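Trypanothione-dependent glyoxalase I (Leishmania major, PDB 2C21) is a nickel-containing member of the glyoxalase/bleomycin resistance/dioxygenase superfamily, a two-chain assembly whose metal sites are built from residues of both subunits. Local coordinates at residues R21-Y26 with T46-G51; E28-K33 with Y120-L125; E90-M95 with V100-E105. All blocks are in the same frame, centred on the assembly; numbering follows the deposited sequence. Where two conformers were deposited one is given.

How the contacts relate
From the N terminus, helix 19-29 comes first, and contact 1 closes the loop from it to strand 45-51, laying the helix against the first four-stranded sheet. The same helix ends in contact 2, a long-range closure between 28-33 and 120-125 that joins it to the second sheet. Contacts 1 and 2 therefore cross along the chain, with helix 19-29 common to both. Contact 3, a tight helix-to-strand return, follows contact 1 in series and falls within the long span bridged by contact 2. Contacts 2 and 3 meet through the salt bridge between Arg-29 and Asp-94, and the Phe-25 ring reaches from contact 1 to Val-100 of contact 3.

Contact 1. Residues R21-Y26 with T46-G51; sequences RSIKFY and TLVFLG
Two apolar pairs, Ile-23 with Val-48 and Tyr-26 with Leu-50, make this a buried helix-on-sheet contact of the glyoxalase fold, in which helix 19-29 lies against strand 45-51, an inner strand of the first four-stranded sheet. No hydrogen bond crosses the interface; it is held by side-chain packing alone, over a modest 168 Å². Ile-23 and Tyr-26, about one turn apart on the helix, each pack on one residue of the same strand face.

At one end Ile-23 does not aim its CB at the strand, but its longer branch compensates: with CD1 anti to CA (chi2 168°), the terminal methyl comes to 4.3 Å from Val-48 CG2. This is a loose meeting of methyl groups, and Val-34 of the neighbouring strand 33-40 touches both residues.

The other end is closer. Leu-50 sends its CD2 methyl to the base of the tyrosine, 3.9 Å from Tyr-26 CB, so the leucine packs on the root of that side chain and not on its ring. The tyrosine ring leads away from the strand, since CG lies beside the backbone N and anti to the carbonyl carbon (chi1 -73°), and its hydroxyl is hydrogen-bonded to Asp-116.

Between Val-48 and Leu-50, Phe-49 turns to the other face of the sheet, where it packs edge-to-face with His-11, a nickel ligand, and makes a cation-pi contact with Arg-36. Within the helix, the Phe-25 ring presents its edge to the face of its neighbour, with Phe-25 CD2 standing 3.7 Å above the Tyr-26 ring plane, over the ring centre.

Contact 2. Residues E28-K33 with Y120-L125; sequences ERLGMK and YYIELL. With NI (nickel (II) ion), chain H.
Leu-30 divides its two methyls between Ile-122 and Leu-124, joining the end of helix 19-29 to strand 121-126 of the second sheet in the glyoxalase fold. The two branches meet their partners differently. Leu-30 and Ile-122 reach toward each other tip to tip, CD1 to CD1 at 4.0 Å; Ile-122 has two conformers, so this end-on meeting is less certain than the other. Leu-124 instead passes at a slant, and its CD2 lies 4.0 Å from Leu-30 CD2. Phe-25 extends this apolar cluster by touching both Leu-30 and Ile-122.

Just beyond the leucine, Gly-31 takes a positive phi (83°) and carries the chain out of the helix. The carbonyl oxygen of Leu-30 is hydrogen-bonded to Tyr-52 OH and to Arg-7 NH1 of the second subunit, so the turn also reaches the dimer partner.

Glu-123, between the two packing residues, faces the other side of the sheet and serves the metal site, together with His-80 and with His-11 and Glu-62 of the second subunit. Its CG is anti to the backbone N (chi1 -171°) and the chain runs out extended, placing OE1 2.2 Å from the nickel ion.

Contact 3. Residues E90-M95 with V100-E105; sequences ELVADM and VPIDYE
Val-100 meets Met-95 at the point where the chain, having left helix 88-97, turns back to run as strand 102-105, the edge of the second four-stranded sheet within this chain. Its backbone N donates to Met-95 O at 3.3 Å, a long but nearly straight bond (N-H...O 166°). The valine side chain lies obliquely against the methionine, with Val-100 CG1 3.8 Å from Met-95 SD; Met-95 is modelled in two conformers, so this sulfur contact is tentative.

Beyond Pro-101, which pairs with Val-115 through the backbone, Ile-102 takes the middle of the interface. Its CG2 rests 3.8 Å from Val-92 CG1, while Ile-102 CD1 goes on to within 3.9 Å of Met-95 CB, about one turn further along, and still touches Val-92. Helix and strand run nearly antiparallel here, at 157°, with their axes 10.6 Å apart.

Asp-103 and Tyr-104 both face Phe-113, forming a classic beta bulge. After this extra residue Glu-105 points to the helix side, as Ile-102 does, although three positions separate them. With CG anti to the backbone N (chi1 -164°) and an extended chain, it brings its carboxylate over Val-92, CD 3.6 Å from Val-92 CG1.

Its oxygen OE2 forms a salt bridge with Arg-96 of the same helix. The contact thus passes from a single backbone bond at the turn, through an aliphatic middle, to a carboxylate whose carbon packs on a methyl while its charge is probably offset by the arginine.

Contact 1. Residues R21-Y26 with T46-G51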
loop_
_atom_site.group_PDB
_atom_site.type_symbol
_atom_site.label_atom_id
_atom_site.label_comp_id
_atom_site.label_asym_id
_atom_site.label_seq_id
_atom_site.Cartn_x
_atom_site.Cartn_y
_atom_site.Cartn_z
ATOM N N ARG A 21 -13.772 0.194 15.053
ATOM C CA ARG A 21 -14.553 0.370 13.826
ATOM C C ARG A 21 -13.753 0.038 12.556
ATOM O O ARG A 21 -14.313 -0.462 11.595
ATOM C CB ARG A 21 -15.192 1.757 13.744
ATOM C CG ARG A 21 -14.284 2.820 13.312
ATOM C CD ARG A 21 -15.009 4.130 13.117
ATOM N NE ARG A 21 -14.000 5.145 12.839
ATOM C CZ ARG A 21 -14.243 6.444 12.749
ATOM N NH1 ARG A 21 -15.479 6.925 12.854
ATOM N NH2 ARG A 21 -13.236 7.259 12.489
ATOM N N SER A 22 -12.446 0.292 12.553
ATOM C CA SER A 22 -11.643 -0.021 11.368
ATOM C C SER A 22 -11.505 -1.529 11.209
ATOM O O SER A 22 -11.647 -2.067 10.110
ATOM C CB SER A 22 -10.260 0.634 11.443
ATOM O OG SER A 22 -10.382 2.042 11.406
ATOM N N ILE A 23 -11.211 -2.200 12.318
ATOM C CA ILE A 23 -11.089 -3.645 12.322
ATOM C C ILE A 23 -12.396 -4.293 11.865
ATOM O O ILE A 23 -12.359 -5.243 11.091
ATOM C CB ILE A 23 -10.680 -4.178 13.722
ATOM C CG1 ILE A 23 -9.216 -3.824 14.005
ATOM C CG2 ILE A 23 -10.875 -5.685 13.814
ATOM C CD1 ILE A 23 -8.815 -4.036 15.455
ATOM N N LYS A 24 -13.536 -3.773 12.324
ATOM C CA LYS A 24 -14.845 -4.296 11.908
ATOM C C LYS A 24 -15.035 -4.208 10.397
ATOM O O LYS A 24 -15.477 -5.166 9.744
ATOM C CB LYS A 24 -15.977 -3.540 12.612
ATOM C CG LYS A 24 -17.338 -4.240 12.520
ATOM C CD LYS A 24 -18.380 -3.557 13.387
ATOM C CE LYS A 24 -19.705 -4.293 13.333
ATOM N NZ LYS A 24 -20.300 -4.179 11.974
ATOM N N PHE A 25 -14.706 -3.044 9.848
ATOM C CA PHE A 25 -14.768 -2.826 8.416
ATOM C C PHE A 25 -13.864 -3.798 7.625
ATOM O O PHE A 25 -14.335 -4.502 6.739
ATOM C CB PHE A 25 -14.384 -1.380 8.099
ATOM C CG PHE A 25 -14.410 -1.067 6.638
ATOM C CD1 PHE A 25 -15.605 -0.743 6.007
ATOM C CD2 PHE A 25 -13.247 -1.125 5.889
ATOM C CE1 PHE A 25 -15.638 -0.468 4.664
ATOM C CE2 PHE A 25 -13.265 -0.859 4.538
ATOM C CZ PHE A 25 -14.462 -0.532 3.914
ATOM N N TYR A 26 -12.572 -3.839 7.938
ATOM C CA TYR A 26 -11.634 -4.618 7.123
ATOM C C TYR A 26 -11.844 -6.124 7.269
ATOM O O TYR A 26 -11.602 -6.873 6.322
ATOM C CB TYR A 26 -10.161 -4.202 7.376
ATOM C CG TYR A 26 -9.835 -2.850 6.769
ATOM C CD1 TYR A 26 -9.658 -2.711 5.399
ATOM C CD2 TYR A 26 -9.742 -1.709 7.561
ATOM C CE1 TYR A 26 -9.397 -1.455 4.821
ATOM C CE2 TYR A 26 -9.467 -0.470 7.007
ATOM C CZ TYR A 26 -9.292 -0.338 5.641
ATOM O OH TYR A 26 -9.031 0.910 5.092
ATOM N N THR A 46 -0.934 2.127 19.162
ATOM C CA THR A 46 -1.208 0.724 18.910
ATOM C C THR A 46 -1.128 0.505 17.415
ATOM O O THR A 46 -1.674 1.304 16.642
ATOM C CB THR A 46 -2.622 0.341 19.378
ATOM O OG1 THR A 46 -2.801 0.755 20.742
ATOM C CG2 THR A 46 -2.845 -1.173 19.290
ATOM N N LEU A 47 -0.456 -0.581 17.015
ATOM C CA LEU A 47 -0.465 -1.037 15.621
ATOM C C LEU A 47 -1.261 -2.342 15.474
ATOM O O LEU A 47 -1.203 -3.240 16.345
ATOM C CB LEU A 47 0.961 -1.277 15.125
ATOM C CG LEU A 47 2.038 -0.240 15.404
ATOM C CD1 LEU A 47 3.368 -0.791 14.885
ATOM C CD2 LEU A 47 1.737 1.110 14.765
ATOM N N VAL A 48 -1.992 -2.447 14.374
ATOM C CA VAL A 48 -2.711 -3.685 14.009
ATOM C C VAL A 48 -2.425 -4.018 12.568
ATOM O O VAL A 48 -2.562 -3.169 11.682
ATOM C CB VAL A 48 -4.238 -3.575 14.168
ATOM C CG1 VAL A 48 -4.913 -4.906 13.797
ATOM C CG2 VAL A 48 -4.598 -3.157 15.588
ATOM N N PHE A 49 -1.999 -5.254 12.349
ATOM C CA PHE A 49 -1.696 -5.754 11.023
ATOM C C PHE A 49 -2.817 -6.685 10.601
ATOM O O PHE A 49 -3.162 -7.642 11.335
ATOM C CB PHE A 49 -0.341 -6.455 11.014
ATOM C CG PHE A 49 0.818 -5.508 11.221
ATOM C CD1 PHE A 49 1.170 -5.078 12.505
ATOM C CD2 PHE A 49 1.547 -5.032 10.138
ATOM C CE1 PHE A 49 2.230 -4.171 12.698
ATOM C CE2 PHE A 49 2.602 -4.147 10.320
ATOM C CZ PHE A 49 2.944 -3.717 11.602
ATOM N N LEU A 50 -3.395 -6.390 9.439
ATOM C CA LEU A 50 -4.496 -7.185 8.849
ATOM C C LEU A 50 -4.176 -7.530 7.415
ATOM O O LEU A 50 -3.524 -6.767 6.713
ATOM C CB LEU A 50 -5.811 -6.398 8.791
ATOM C CG LEU A 50 -6.383 -5.756 10.048
ATOM C CD1 LEU A 50 -5.956 -4.300 10.077
ATOM C CD2 LEU A 50 -7.897 -5.888 10.047
ATOM N N GLY A 51 -4.692 -8.659 6.968
ATOM C CA GLY A 51 -4.503 -9.046 5.586
ATOM C C GLY A 51 -5.249 -10.288 5.215
ATOM O O GLY A 51 -6.002 -10.842 6.004
#

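Contact 2. Residues E28-K33 with Y120-L125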
loop_
_atom_site.group_PDB
_atom_site.type_symbol
_atom_site.label_atom_id
_atom_site.label_comp_id
_atom_site.label_asym_id
_atom_site.label_seq_id
_atom_site.Cartn_x
_atom_site.Cartn_y
_atom_site.Cartn_z
ATOM N N GLU A 28 -15.076 -7.725 8.594
ATOM C CA GLU A 28 -16.446 -8.103 8.235
ATOM C C GLU A 28 -16.842 -7.650 6.829
ATOM O O GLU A 28 -17.509 -8.394 6.109
ATOM C CB GLU A 28 -17.465 -7.584 9.259
ATOM C CG GLU A 28 -17.236 -8.102 10.685
ATOM C CD GLU A 28 -18.287 -7.599 11.657
ATOM O OE1 GLU A 28 -19.186 -6.844 11.223
ATOM O OE2 GLU A 28 -18.211 -7.956 12.863
ATOM N N ARG A 29 -16.438 -6.446 6.432
ATOM C CA ARG A 29 -16.794 -5.950 5.094
ATOM C C ARG A 29 -15.831 -6.433 4.005
ATOM O O ARG A 29 -16.263 -6.700 2.892
ATOM C CB ARG A 29 -16.930 -4.416 5.062
ATOM C CG ARG A 29 -17.881 -3.826 6.119
ATOM C CD ARG A 29 -19.376 -3.857 5.722
ATOM N NE ARG A 29 -19.879 -5.202 5.421
ATOM C CZ ARG A 29 -20.337 -6.085 6.313
ATOM N NH1 ARG A 29 -20.370 -5.810 7.611
ATOM N NH2 ARG A 29 -20.759 -7.269 5.898
ATOM N N LEU A 30 -14.538 -6.553 4.308
ATOM C CA LEU A 30 -13.554 -6.891 3.269
ATOM C C LEU A 30 -12.975 -8.312 3.325
ATOM O O LEU A 30 -12.348 -8.751 2.358
ATOM C CB LEU A 30 -12.448 -5.823 3.215
ATOM C CG LEU A 30 -12.912 -4.542 2.516
ATOM C CD1 LEU A 30 -12.000 -3.377 2.764
ATOM C CD2 LEU A 30 -13.056 -4.784 1.016
ATOM N N GLY A 31 -13.188 -9.026 4.433
ATOM C CA GLY A 31 -12.738 -10.421 4.569
ATOM C C GLY A 31 -11.284 -10.631 4.993
ATOM O O GLY A 31 -10.763 -11.741 4.890
ATOM N N MET A 32 -10.619 -9.577 5.460
ATOM C CA MET A 32 -9.265 -9.713 5.987
ATOM C C MET A 32 -9.336 -10.346 7.369
ATOM O O MET A 32 -10.411 -10.449 7.956
ATOM C CB MET A 32 -8.572 -8.359 6.118
ATOM C CG MET A 32 -8.462 -7.590 4.845
ATOM S SD MET A 32 -7.478 -6.107 5.069
ATOM C CE MET A 32 -7.625 -5.400 3.419
ATOM N N LYS A 33 -8.184 -10.761 7.882
ATOM C CA LYS A 33 -8.101 -11.226 9.256
ATOM C C LYS A 33 -7.053 -10.435 10.002
ATOM O O LYS A 33 -6.074 -9.985 9.419
ATOM C CB LYS A 33 -7.786 -12.728 9.329
ATOM C CG LYS A 33 -6.520 -13.194 8.592
ATOM C CD LYS A 33 -6.362 -14.732 8.664
ATOM C CE LYS A 33 -4.884 -15.140 8.844
ATOM N NZ LYS A 33 -4.699 -16.604 9.026
ATOM N N TYR A 120 -10.497 6.906 3.952
ATOM C CA TYR A 120 -9.551 6.389 2.968
ATOM C C TYR A 120 -10.329 5.679 1.859
ATOM O O TYR A 120 -11.380 5.044 2.114
ATOM C CB TYR A 120 -8.565 5.391 3.594
ATOM C CG TYR A 120 -7.627 5.976 4.629
ATOM C CD1 TYR A 120 -6.472 6.655 4.251
ATOM C CD2 TYR A 120 -7.892 5.834 5.986
ATOM C CE1 TYR A 120 -5.603 7.206 5.207
ATOM C CE2 TYR A 120 -7.032 6.367 6.955
ATOM C CZ TYR A 120 -5.889 7.056 6.561
ATOM O OH TYR A 120 -5.044 7.582 7.516
ATOM N N TYR A 121 -9.791 5.759 0.646
ATOM C CA TYR A 121 -10.383 5.084 -0.502
ATOM C C TYR A 121 -9.833 3.687 -0.728
ATOM O O TYR A 121 -8.639 3.426 -0.562
ATOM C CB TYR A 121 -10.176 5.920 -1.764
ATOM C CG TYR A 121 -11.001 7.170 -1.758
ATOM C CD1 TYR A 121 -10.438 8.399 -1.466
ATOM C CD2 TYR A 121 -12.361 7.121 -2.024
ATOM C CE1 TYR A 121 -11.221 9.567 -1.472
ATOM C CE2 TYR A 121 -13.146 8.267 -2.021
ATOM C CZ TYR A 121 -12.577 9.480 -1.742
ATOM O OH TYR A 121 -13.372 10.607 -1.739
ATOM N N ILE A 122 -10.732 2.775 -1.081
ATOM C CA ILE A 122 -10.346 1.428 -1.457
ATOM C C ILE A 122 -10.915 1.134 -2.848
ATOM O O ILE A 122 -12.111 1.339 -3.102
ATOM C CB ILE A 122 -10.863 0.413 -0.434
ATOM C CG1 ILE A 122 -10.107 0.570 0.886
ATOM C CG2 ILE A 122 -10.733 -1.026 -0.958
ATOM C CD1 ILE A 122 -10.964 0.377 2.078
ATOM N N GLU A 123 -10.053 0.660 -3.740
ATOM C CA GLU A 123 -10.447 0.273 -5.080
ATOM C C GLU A 123 -10.707 -1.224 -5.114
ATOM O O GLU A 123 -9.827 -2.011 -4.788
ATOM C CB GLU A 123 -9.342 0.624 -6.085
ATOM C CG GLU A 123 -9.751 0.461 -7.550
ATOM C CD GLU A 123 -8.644 0.886 -8.498
ATOM O OE1 GLU A 123 -7.478 0.586 -8.229
ATOM O OE2 GLU A 123 -8.945 1.518 -9.515
ATOM N N LEU A 124 -11.925 -1.600 -5.498
ATOM C CA LEU A 124 -12.301 -2.981 -5.678
ATOM C C LEU A 124 -12.228 -3.309 -7.155
ATOM O O LEU A 124 -12.850 -2.634 -7.978
ATOM C CB LEU A 124 -13.723 -3.205 -5.168
ATOM C CG LEU A 124 -13.934 -2.845 -3.695
ATOM C CD1 LEU A 124 -15.417 -2.951 -3.344
ATOM C CD2 LEU A 124 -13.093 -3.757 -2.818
ATOM N N LEU A 125 -11.465 -4.341 -7.483
ATOM C CA LEU A 125 -11.242 -4.735 -8.863
ATOM C C LEU A 125 -11.579 -6.193 -9.086
ATOM O O LEU A 125 -11.238 -7.047 -8.275
ATOM C CB LEU A 125 -9.782 -4.531 -9.242
ATOM C CG LEU A 125 -9.263 -3.092 -9.232
ATOM C CD1 LEU A 125 -7.779 -3.119 -9.550
ATOM C CD2 LEU A 125 -10.014 -2.231 -10.231
HETATM NI NI NI H . -5.481 1.578 -8.466
HETATM O O HOH W 1 -5.791 1.126 -10.323
#

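Contact 3. Residues E90-M95 with V100-E105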
loop_
_atom_site.group_PDB
_atom_site.type_symbol
_atom_site.label_atom_id
_atom_site.label_comp_id
_atom_site.label_asym_id
_atom_site.label_seq_id
_atom_site.Cartn_x
_atom_site.Cartn_y
_atom_site.Cartn_z
ATOM N N GLU A 90 -21.396 -7.818 -6.402
ATOM C CA GLU A 90 -21.956 -8.518 -5.244
ATOM C C GLU A 90 -21.416 -7.905 -3.958
ATOM O O GLU A 90 -22.149 -7.728 -2.968
ATOM C CB GLU A 90 -21.651 -10.023 -5.319
ATOM C CG GLU A 90 -22.229 -10.884 -4.190
ATOM C CD GLU A 90 -23.739 -10.996 -4.215
ATOM O OE1 GLU A 90 -24.336 -11.048 -5.315
ATOM O OE2 GLU A 90 -24.335 -11.054 -3.119
ATOM N N LEU A 91 -20.133 -7.556 -3.986
ATOM C CA LEU A 91 -19.502 -6.976 -2.838
ATOM C C LEU A 91 -20.125 -5.600 -2.536
ATOM O O LEU A 91 -20.492 -5.319 -1.393
ATOM C CB LEU A 91 -17.987 -6.905 -3.068
ATOM C CG LEU A 91 -17.091 -6.476 -1.903
ATOM C CD1 LEU A 91 -17.418 -7.235 -0.627
ATOM C CD2 LEU A 91 -15.647 -6.675 -2.304
ATOM N N VAL A 92 -20.182 -4.761 -3.608
ATOM C CA VAL A 92 -20.648 -3.378 -3.478
ATOM C C VAL A 92 -22.052 -3.348 -2.907
ATOM O O VAL A 92 -22.352 -2.512 -2.040
ATOM C CB VAL A 92 -20.607 -2.604 -4.832
ATOM C CG1 VAL A 92 -21.351 -1.266 -4.731
ATOM C CG2 VAL A 92 -19.154 -2.360 -5.269
ATOM N N ALA A 93 -22.900 -4.258 -3.401
ATOM C CA ALA A 93 -24.222 -4.439 -2.845
ATOM C C ALA A 93 -24.092 -4.678 -1.330
ATOM O O ALA A 93 -24.662 -3.933 -0.475
ATOM C CB ALA A 93 -24.964 -5.603 -3.558
ATOM N N ASP A 94 -23.346 -5.798 -1.006
ATOM C CA ASP A 94 -23.172 -6.113 0.411
ATOM C C ASP A 94 -22.723 -4.904 1.234
ATOM O O ASP A 94 -23.220 -4.677 2.337
ATOM C CB ASP A 94 -22.151 -7.232 0.604
ATOM C CG ASP A 94 -22.183 -7.800 2.013
ATOM O OD1 ASP A 94 -23.275 -8.216 2.449
ATOM O OD2 ASP A 94 -21.128 -7.819 2.680
ATOM N N MET A 95 -21.782 -4.139 0.687
ATOM C CA MET A 95 -21.289 -2.930 1.345
ATOM C C MET A 95 -22.406 -1.907 1.548
ATOM O O MET A 95 -22.654 -1.449 2.674
ATOM C CB MET A 95 -20.179 -2.298 0.499
ATOM C CG MET A 95 -18.904 -3.119 0.401
ATOM S SD MET A 95 -17.590 -2.417 1.421
ATOM C CE MET A 95 -16.257 -3.555 1.061
ATOM N N VAL A 100 -21.872 1.483 3.916
ATOM C CA VAL A 100 -20.521 1.882 3.499
ATOM C C VAL A 100 -20.640 2.819 2.301
ATOM O O VAL A 100 -21.291 2.460 1.310
ATOM C CB VAL A 100 -19.666 0.674 3.098
ATOM C CG1 VAL A 100 -18.355 1.116 2.458
ATOM C CG2 VAL A 100 -19.378 -0.197 4.306
ATOM N N PRO A 101 -20.031 4.020 2.379
ATOM C CA PRO A 101 -20.132 4.938 1.239
ATOM C C PRO A 101 -19.539 4.354 -0.042
ATOM O O PRO A 101 -18.410 3.851 -0.030
ATOM C CB PRO A 101 -19.337 6.166 1.701
ATOM C CG PRO A 101 -19.296 6.062 3.195
ATOM C CD PRO A 101 -19.254 4.607 3.486
ATOM N N ILE A 102 -20.308 4.410 -1.131
ATOM C CA ILE A 102 -19.860 3.926 -2.435
ATOM C C ILE A 102 -19.569 5.148 -3.304
ATOM O O ILE A 102 -20.483 5.838 -3.731
ATOM C CB ILE A 102 -20.940 3.030 -3.125
ATOM C CG1 ILE A 102 -21.494 1.970 -2.156
ATOM C CG2 ILE A 102 -20.371 2.361 -4.380
ATOM C CD1 ILE A 102 -20.432 1.091 -1.506
ATOM N N ASP A 103 -18.291 5.422 -3.554
ATOM C CA ASP A 103 -17.895 6.635 -4.286
ATOM C C ASP A 103 -18.073 6.467 -5.798
ATOM O O ASP A 103 -18.468 7.408 -6.493
ATOM C CB ASP A 103 -16.449 7.007 -3.943
ATOM C CG ASP A 103 -15.986 8.262 -4.655
ATOM O OD1 ASP A 103 -16.442 9.366 -4.297
ATOM O OD2 ASP A 103 -15.160 8.140 -5.580
ATOM N N TYR A 104 -17.808 5.262 -6.296
ATOM C CA TYR A 104 -17.905 4.962 -7.723
ATOM C C TYR A 104 -18.191 3.480 -7.942
ATOM O O TYR A 104 -17.697 2.637 -7.204
ATOM C CB TYR A 104 -16.593 5.341 -8.422
ATOM C CG TYR A 104 -16.514 4.938 -9.880
ATOM C CD1 TYR A 104 -17.172 5.678 -10.866
ATOM C CD2 TYR A 104 -15.770 3.829 -10.279
ATOM C CE1 TYR A 104 -17.097 5.318 -12.211
ATOM C CE2 TYR A 104 -15.699 3.453 -11.622
ATOM C CZ TYR A 104 -16.354 4.205 -12.580
ATOM O OH TYR A 104 -16.275 3.838 -13.904
ATOM N N GLU A 105 -18.985 3.178 -8.966
ATOM C CA GLU A 105 -19.312 1.809 -9.340
ATOM C C GLU A 105 -19.628 1.813 -10.833
ATOM O O GLU A 105 -20.587 2.460 -11.241
ATOM C CB GLU A 105 -20.537 1.343 -8.538
ATOM C CG GLU A 105 -20.791 -0.174 -8.527
ATOM C CD GLU A 105 -22.243 -0.536 -8.180
ATOM O OE1 GLU A 105 -22.658 -1.691 -8.432
ATOM O OE2 GLU A 105 -22.974 0.337 -7.663
#